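PDB 2ON5: Na Glutathione S-transferase 2 from Necator americanus, which probably catalyses the conjugation of glutathione to electrophilic compounds, as other soluble glutathione S-transferases of its family do. Local coordinates for residues D93-Y98 / D157-E162; I99-P104 / R129-G134. All coordinates share one frame; numbering follows the deposited sequence.

Contact 1: residues D93-Y98 / D157-E162; sequences DQYKDY and DLCLAE. With GSH (glutathione), chain B; EDO (1,2-ethanediol), chain P.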
loop_
_atom_site.group_PDB
_atom_site.type_symbol
_atom_site.label_atom_id
_atom_site.label_comp_id
_atom_site.label_asym_id
_atom_site.label_seq_id
_atom_site.Cartn_x
_atom_site.Cartn_y
_atom_site.Cartn_z
ATOM N N ASP A 93 5.820 -0.373 1.127
ATOM C CA ASP A 93 4.705 -0.923 1.890
ATOM C C ASP A 93 5.030 -1.023 3.374
ATOM O O ASP A 93 4.163 -0.753 4.215
ATOM C CB ASP A 93 4.279 -2.293 1.353
ATOM C CG ASP A 93 3.263 -2.192 0.223
ATOM O OD1 ASP A 93 2.838 -1.065 -0.119
ATOM O OD2 ASP A 93 2.883 -3.255 -0.319
ATOM N N GLN A 94 6.256 -1.399 3.712
ATOM C CA GLN A 94 6.658 -1.406 5.131
ATOM C C GLN A 94 6.647 0.022 5.732
ATOM O O GLN A 94 6.177 0.246 6.874
ATOM C CB GLN A 94 8.032 -2.066 5.325
ATOM C CG GLN A 94 8.427 -2.200 6.816
ATOM C CD GLN A 94 7.664 -3.338 7.500
ATOM O OE1 GLN A 94 6.964 -4.116 6.848
ATOM N NE2 GLN A 94 7.783 -3.426 8.833
ATOM N N TYR A 95 7.165 0.971 4.971
ATOM C CA TYR A 95 7.027 2.413 5.294
ATOM C C TYR A 95 5.561 2.854 5.539
ATOM O O TYR A 95 5.274 3.595 6.489
ATOM C CB TYR A 95 7.631 3.242 4.164
ATOM C CG TYR A 95 7.415 4.746 4.351
ATOM C CD1 TYR A 95 8.189 5.466 5.263
ATOM C CD2 TYR A 95 6.429 5.422 3.622
ATOM C CE1 TYR A 95 7.986 6.882 5.436
ATOM C CE2 TYR A 95 6.206 6.827 3.783
ATOM C CZ TYR A 95 6.986 7.533 4.692
ATOM O OH TYR A 95 6.788 8.882 4.884
ATOM N N LYS A 96 4.649 2.435 4.659
ATOM C CA LYS A 96 3.229 2.737 4.788
ATOM C C LYS A 96 2.662 2.152 6.090
ATOM O O LYS A 96 1.899 2.841 6.784
ATOM C CB LYS A 96 2.423 2.214 3.596
ATOM C CG LYS A 96 0.941 2.540 3.683
ATOM C CD LYS A 96 0.202 2.086 2.433
ATOM C CE LYS A 96 -0.801 3.133 2.021
ATOM N NZ LYS A 96 -1.098 2.980 0.582
ATOM N N ASP A 97 3.034 0.903 6.411
ATOM C CA ASP A 97 2.660 0.288 7.716
ATOM C C ASP A 97 3.135 1.131 8.911
ATOM O O ASP A 97 2.388 1.347 9.877
ATOM C CB ASP A 97 3.246 -1.142 7.848
ATOM C CG ASP A 97 2.518 -2.181 6.979
ATOM O OD1 ASP A 97 3.008 -3.335 6.890
ATOM O OD2 ASP A 97 1.467 -1.853 6.384
ATOM N N TYR A 98 4.390 1.568 8.865
ATOM C CA TYR A 98 4.972 2.422 9.929
ATOM C C TYR A 98 4.230 3.745 10.068
ATOM O O TYR A 98 3.879 4.166 11.187
ATOM C CB TYR A 98 6.458 2.665 9.634
ATOM C CG TYR A 98 7.095 3.854 10.354
ATOM C CD1 TYR A 98 7.443 3.772 11.705
ATOM C CD2 TYR A 98 7.370 5.040 9.667
ATOM C CE1 TYR A 98 8.041 4.859 12.371
ATOM C CE2 TYR A 98 7.974 6.120 10.308
ATOM C CZ TYR A 98 8.301 6.027 11.664
ATOM O OH TYR A 98 8.891 7.102 12.317
ATOM N N ASP A 157 13.395 5.517 -1.239
ATOM C CA ASP A 157 14.393 6.429 -0.651
ATOM C C ASP A 157 13.777 7.803 -0.342
ATOM O O ASP A 157 14.000 8.380 0.730
ATOM C CB ASP A 157 15.600 6.592 -1.561
ATOM C CG ASP A 157 16.357 5.286 -1.750
ATOM O OD1 ASP A 157 16.436 4.831 -2.916
ATOM O OD2 ASP A 157 16.806 4.715 -0.712
ATOM N N LEU A 158 12.992 8.297 -1.289
ATOM C CA LEU A 158 12.435 9.632 -1.175
ATOM C C LEU A 158 11.473 9.651 -0.012
ATOM O O LEU A 158 11.516 10.577 0.793
ATOM C CB LEU A 158 11.745 10.064 -2.485
ATOM C CG LEU A 158 12.623 10.158 -3.754
ATOM C CD1 LEU A 158 11.822 10.493 -5.035
ATOM C CD2 LEU A 158 13.755 11.174 -3.569
ATOM N N CYS A 159 10.650 8.596 0.104
ATOM C CA CYS A 159 9.694 8.478 1.233
ATOM C C CYS A 159 10.439 8.509 2.558
ATOM O O CYS A 159 10.077 9.271 3.460
ATOM C CB CYS A 159 8.850 7.191 1.157
ATOM S SG CYS A 159 7.629 7.222 -0.174
ATOM N N LEU A 160 11.457 7.659 2.702
ATOM C CA LEU A 160 12.166 7.598 3.988
ATOM C C LEU A 160 12.941 8.882 4.343
ATOM O O LEU A 160 12.834 9.377 5.492
ATOM C CB LEU A 160 13.088 6.370 4.064
ATOM C CG LEU A 160 13.791 6.160 5.403
ATOM C CD1 LEU A 160 12.788 5.836 6.515
ATOM C CD2 LEU A 160 14.878 5.097 5.250
ATOM N N ALA A 161 13.752 9.374 3.404
ATOM C CA ALA A 161 14.559 10.603 3.613
ATOM C C ALA A 161 13.646 11.784 3.969
ATOM O O ALA A 161 13.930 12.587 4.892
ATOM C CB ALA A 161 15.390 10.935 2.338
ATOM N N GLU A 162 12.536 11.897 3.251
ATOM C CA GLU A 162 11.566 12.990 3.523
ATOM C C GLU A 162 10.958 12.871 4.923
ATOM O O GLU A 162 10.941 13.835 5.675
ATOM C CB GLU A 162 10.477 13.067 2.438
ATOM C CG GLU A 162 9.371 14.087 2.692
ATOM C CD GLU A 162 9.885 15.498 2.976
ATOM O OE1 GLU A 162 10.814 15.980 2.288
ATOM O OE2 GLU A 162 9.316 16.135 3.869
HETATM N N1 GSH B . 1.246 -4.832 5.115
HETATM C CA1 GSH B . 0.895 -6.231 5.436
HETATM C C1 GSH B . 0.983 -7.057 4.158
HETATM O O11 GSH B . 1.675 -8.080 3.968
HETATM O O12 GSH B . 0.273 -6.667 3.231
HETATM C CB1 GSH B . 1.641 -6.727 6.692
HETATM C CG1 GSH B . 1.796 -8.239 6.861
HETATM C CD1 GSH B . 1.111 -8.754 8.122
HETATM O OE1 GSH B . 0.358 -7.912 8.973
HETATM N N2 GSH B . 1.261 -10.057 8.367
HETATM C CA2 GSH B . 0.683 -10.728 9.520
HETATM C C2 GSH B . 1.711 -11.295 10.466
HETATM O O2 GSH B . 2.958 -11.683 9.982
HETATM C CB2 GSH B . -0.186 -11.842 8.977
HETATM S SG2 GSH B . -1.801 -11.236 8.449
HETATM N N3 GSH B . 1.393 -11.412 11.764
HETATM C CA3 GSH B . 2.215 -12.159 12.700
HETATM C C3 GSH B . 3.321 -11.357 13.358
HETATM O O31 GSH B . 4.120 -11.918 14.154
HETATM O O32 GSH B . 3.464 -10.136 13.134
HETATM C C1 EDO P . 3.236 9.261 4.073
HETATM O O1 EDO P . 4.547 9.596 4.490
HETATM C C2 EDO P . 3.311 8.090 3.102
HETATM O O2 EDO P . 2.612 7.016 3.689
HETATM O O HOH W 1 7.674 11.074 3.041
#
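The ring of Y95 lies against C159 where helix 82-101 packs on helix 155-168. Both helices belong to the all-helical half of the glutathione S-transferase fold. The closest backbone approach is between Y95 and L160, whose CA atoms are 7.4 Å apart. Y95 CB points toward the other helix. CG stands anti to the backbone N (chi1 175°), and this carries the ring across the gap. CD2 and CE2 lie nearest C159 CB. CE2 is 3.7 Å from C159 CB. This methylene sits over one face, offset toward the rim, in a CH-pi contact 17° off the ring normal. C159 SG is 4.8 Å from the ring centroid and meets it obliquely, as a looser sulfur-aromatic contact. Across the ring, CE1 comes near C159 O, which is on the same side of the ring plane. L160 CA approaches obliquely, also from that side. At the tip, a 1,2-ethanediol, probably from the crystallisation liquor, lies by OH at the ring edge. Its O1 is modelled so close that the details of this bond are doubtful.

The other face of helix 82-101 serves the dimer. D97 takes a hydrogen bond from N1 of glutathione at OD1 (2.9 Å) and a weak one at OD2. The same glutathione is held by W39, Q50, I51 and S64 of the second subunit. The helix thus reaches across the interface into the partner's glutathione site.

Y95 OH is 3.6 Å from C159 O. A water closes this gap: it is 3.0 Å from Y95 OH and donates to C159 O, also at 3.0 Å.

Contact 2: residues I99-P104 / R129-G134; sequences INEIRP and REKFFG. With EDO (1,2-ethanediol), chain I.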
loop_
_atom_site.group_PDB
_atom_site.type_symbol
_atom_site.label_atom_id
_atom_site.label_comp_id
_atom_site.label_asym_id
_atom_site.label_seq_id
_atom_site.Cartn_x
_atom_site.Cartn_y
_atom_site.Cartn_z
ATOM N N ILE A 99 3.980 4.401 8.941
ATOM C CA ILE A 99 3.205 5.629 8.938
ATOM C C ILE A 99 1.791 5.458 9.520
ATOM O O ILE A 99 1.275 6.344 10.217
ATOM C CB ILE A 99 3.155 6.245 7.519
ATOM C CG1 ILE A 99 4.573 6.685 7.069
ATOM C CG2 ILE A 99 2.101 7.399 7.444
ATOM C CD1 ILE A 99 5.235 7.761 7.920
ATOM N N ASN A 100 1.162 4.323 9.221
ATOM C CA ASN A 100 -0.114 4.010 9.810
ATOM C C ASN A 100 0.000 3.908 11.341
ATOM O O ASN A 100 -0.843 4.451 12.080
ATOM C CB ASN A 100 -0.686 2.727 9.225
ATOM C CG ASN A 100 -2.078 2.445 9.737
ATOM O OD1 ASN A 100 -3.028 3.166 9.406
ATOM N ND2 ASN A 100 -2.210 1.404 10.575
ATOM N N GLU A 101 1.057 3.247 11.799
ATOM C CA GLU A 101 1.357 3.124 13.218
ATOM C C GLU A 101 1.479 4.487 13.907
ATOM O O GLU A 101 0.955 4.675 15.007
ATOM C CB GLU A 101 2.628 2.305 13.423
ATOM C CG GLU A 101 2.958 1.991 14.871
ATOM C CD GLU A 101 3.973 0.854 15.017
ATOM O OE1 GLU A 101 4.261 0.465 16.168
ATOM O OE2 GLU A 101 4.495 0.355 13.991
ATOM N N ILE A 102 2.160 5.432 13.267
ATOM C CA ILE A 102 2.363 6.772 13.863
ATOM C C ILE A 102 1.334 7.847 13.451
ATOM O O ILE A 102 1.504 9.046 13.772
ATOM C CB ILE A 102 3.821 7.266 13.652
ATOM C CG1 ILE A 102 4.111 7.499 12.156
ATOM C CG2 ILE A 102 4.824 6.273 14.298
ATOM C CD1 ILE A 102 5.307 8.400 11.865
ATOM N N ARG A 103 0.262 7.423 12.770
ATOM C CA ARG A 103 -0.805 8.351 12.341
ATOM C C ARG A 103 -1.315 9.340 13.425
ATOM O O ARG A 103 -1.514 10.514 13.126
ATOM C CB ARG A 103 -1.989 7.615 11.714
ATOM C CG ARG A 103 -3.053 8.583 11.173
ATOM C CD ARG A 103 -4.342 7.889 10.668
ATOM N NE ARG A 103 -4.122 6.587 10.043
ATOM C CZ ARG A 103 -3.741 6.386 8.779
ATOM N NH1 ARG A 103 -3.486 7.414 7.969
ATOM N NH2 ARG A 103 -3.600 5.142 8.323
ATOM N N PRO A 104 -1.528 8.865 14.670
ATOM C CA PRO A 104 -1.940 9.807 15.740
ATOM C C PRO A 104 -0.963 10.968 15.943
ATOM O O PRO A 104 -1.392 12.108 16.205
ATOM C CB PRO A 104 -1.993 8.909 16.991
ATOM C CG PRO A 104 -2.262 7.548 16.455
ATOM C CD PRO A 104 -1.465 7.481 15.174
ATOM N N ARG A 129 9.659 3.611 15.421
ATOM C CA ARG A 129 10.793 3.797 14.521
ATOM C C ARG A 129 11.937 2.847 14.893
ATOM O O ARG A 129 12.750 2.493 14.047
ATOM C CB ARG A 129 11.244 5.276 14.434
ATOM C CG ARG A 129 11.995 5.829 15.661
ATOM C CD ARG A 129 13.443 5.355 15.678
ATOM N NE ARG A 129 14.355 6.101 16.554
ATOM C CZ ARG A 129 14.497 5.870 17.857
ATOM N NH1 ARG A 129 13.711 4.979 18.459
ATOM N NH2 ARG A 129 15.391 6.566 18.567
ATOM N N GLU A 130 12.007 2.430 16.162
ATOM C CA GLU A 130 13.005 1.417 16.565
ATOM C C GLU A 130 12.859 0.127 15.734
ATOM O O GLU A 130 13.869 -0.447 15.257
ATOM C CB GLU A 130 12.902 1.111 18.075
ATOM C CG GLU A 130 13.745 -0.073 18.543
ATOM C CD GLU A 130 15.224 0.265 18.707
ATOM O OE1 GLU A 130 15.542 1.446 18.953
ATOM O OE2 GLU A 130 16.079 -0.649 18.585
ATOM N N LYS A 131 11.612 -0.326 15.574
ATOM C CA LYS A 131 11.300 -1.515 14.757
ATOM C C LYS A 131 11.548 -1.191 13.296
ATOM O O LYS A 131 12.244 -1.929 12.608
ATOM C CB LYS A 131 9.837 -1.943 14.911
ATOM C CG LYS A 131 9.461 -2.569 16.278
ATOM C CD LYS A 131 7.941 -2.832 16.398
ATOM C CE LYS A 131 7.144 -1.525 16.477
ATOM N NZ LYS A 131 5.662 -1.755 16.413
ATOM N N PHE A 132 10.969 -0.078 12.834
ATOM C CA PHE A 132 11.002 0.252 11.405
ATOM C C PHE A 132 12.420 0.492 10.883
ATOM O O PHE A 132 12.833 -0.140 9.895
ATOM C CB PHE A 132 10.066 1.415 11.093
ATOM C CG PHE A 132 10.115 1.863 9.651
ATOM C CD1 PHE A 132 10.365 3.183 9.346
ATOM C CD2 PHE A 132 9.926 0.952 8.610
ATOM C CE1 PHE A 132 10.443 3.600 8.023
ATOM C CE2 PHE A 132 9.965 1.362 7.281
ATOM C CZ PHE A 132 10.235 2.693 6.986
ATOM N N PHE A 133 13.162 1.374 11.572
ATOM C CA PHE A 133 14.540 1.717 11.194
ATOM C C PHE A 133 15.438 0.479 11.274
ATOM O O PHE A 133 16.472 0.397 10.608
ATOM C CB PHE A 133 15.102 2.816 12.101
ATOM C CG PHE A 133 14.528 4.209 11.857
ATOM C CD1 PHE A 133 13.442 4.422 11.009
ATOM C CD2 PHE A 133 15.102 5.309 12.497
ATOM C CE1 PHE A 133 12.950 5.706 10.836
ATOM C CE2 PHE A 133 14.588 6.596 12.361
ATOM C CZ PHE A 133 13.529 6.793 11.518
ATOM N N GLY A 134 15.058 -0.477 12.116
ATOM C CA GLY A 134 15.792 -1.749 12.218
ATOM C C GLY A 134 15.708 -2.537 10.915
ATOM O O GLY A 134 16.703 -3.093 10.457
HETATM C C1 EDO I . 14.364 4.485 21.511
HETATM O O1 EDO I . 14.683 3.389 20.629
HETATM C C2 EDO I . 15.627 5.236 21.945
HETATM O O2 EDO I . 15.754 6.508 21.286
#
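The flat carboxylate of E101 receives K131 NZ on the syn lone pair of OE1, the side of its other oxygen. This salt bridge joins the end of helix 82-101 to helix 117-143, two neighbours in the helical domain of the glutathione S-transferase fold. One face of the F133 ring carries R129 CB, 3.9 Å above the plane and over its centre. F178 meets the same ring edge-to-face. The guanidinium of R129 has a 1,2-ethanediol at its edge, probably from the crystallisation liquor. R129 NH2 gives O2 of this molecule a 2.7 Å hydrogen bond. R129 NE is held by the backbone O of I174.

E101 CG is anti to the backbone N (chi1 -174°), and the rest of the chain is extended. K131 comes from the other side with a bend at chi3 (-69°). The two side chains cross at about a right angle. They meet at the surface, and each covers only a small part of the other. The bond goes to E101 OE1, 2.6 Å from K131 NZ; E101 OE2 is farther from that nitrogen, at 3.4 Å.

In the fold
Both contacts use helix 82-101, which meets helix 155-168 in contact 1 and helix 117-143 in contact 2. Their centres are 9 Å apart. Contact 1 is buried, with its centre about 6 Å from the centre of the chain, and rests mainly on apolar and aromatic packing. Contact 2 is at the surface and depends on one charged pair. Helices 117-143 and 155-168 follow each other in the chain, and the contacts touch mainly through F132. Its ring stacks on Y98 and packs on L160, with F132 CE1 3.6 Å from L160 CD1. Y98 also packs on R129. Both contacts touch the second subunit; in contact 1, D97 also bonds the glutathione held by that subunit.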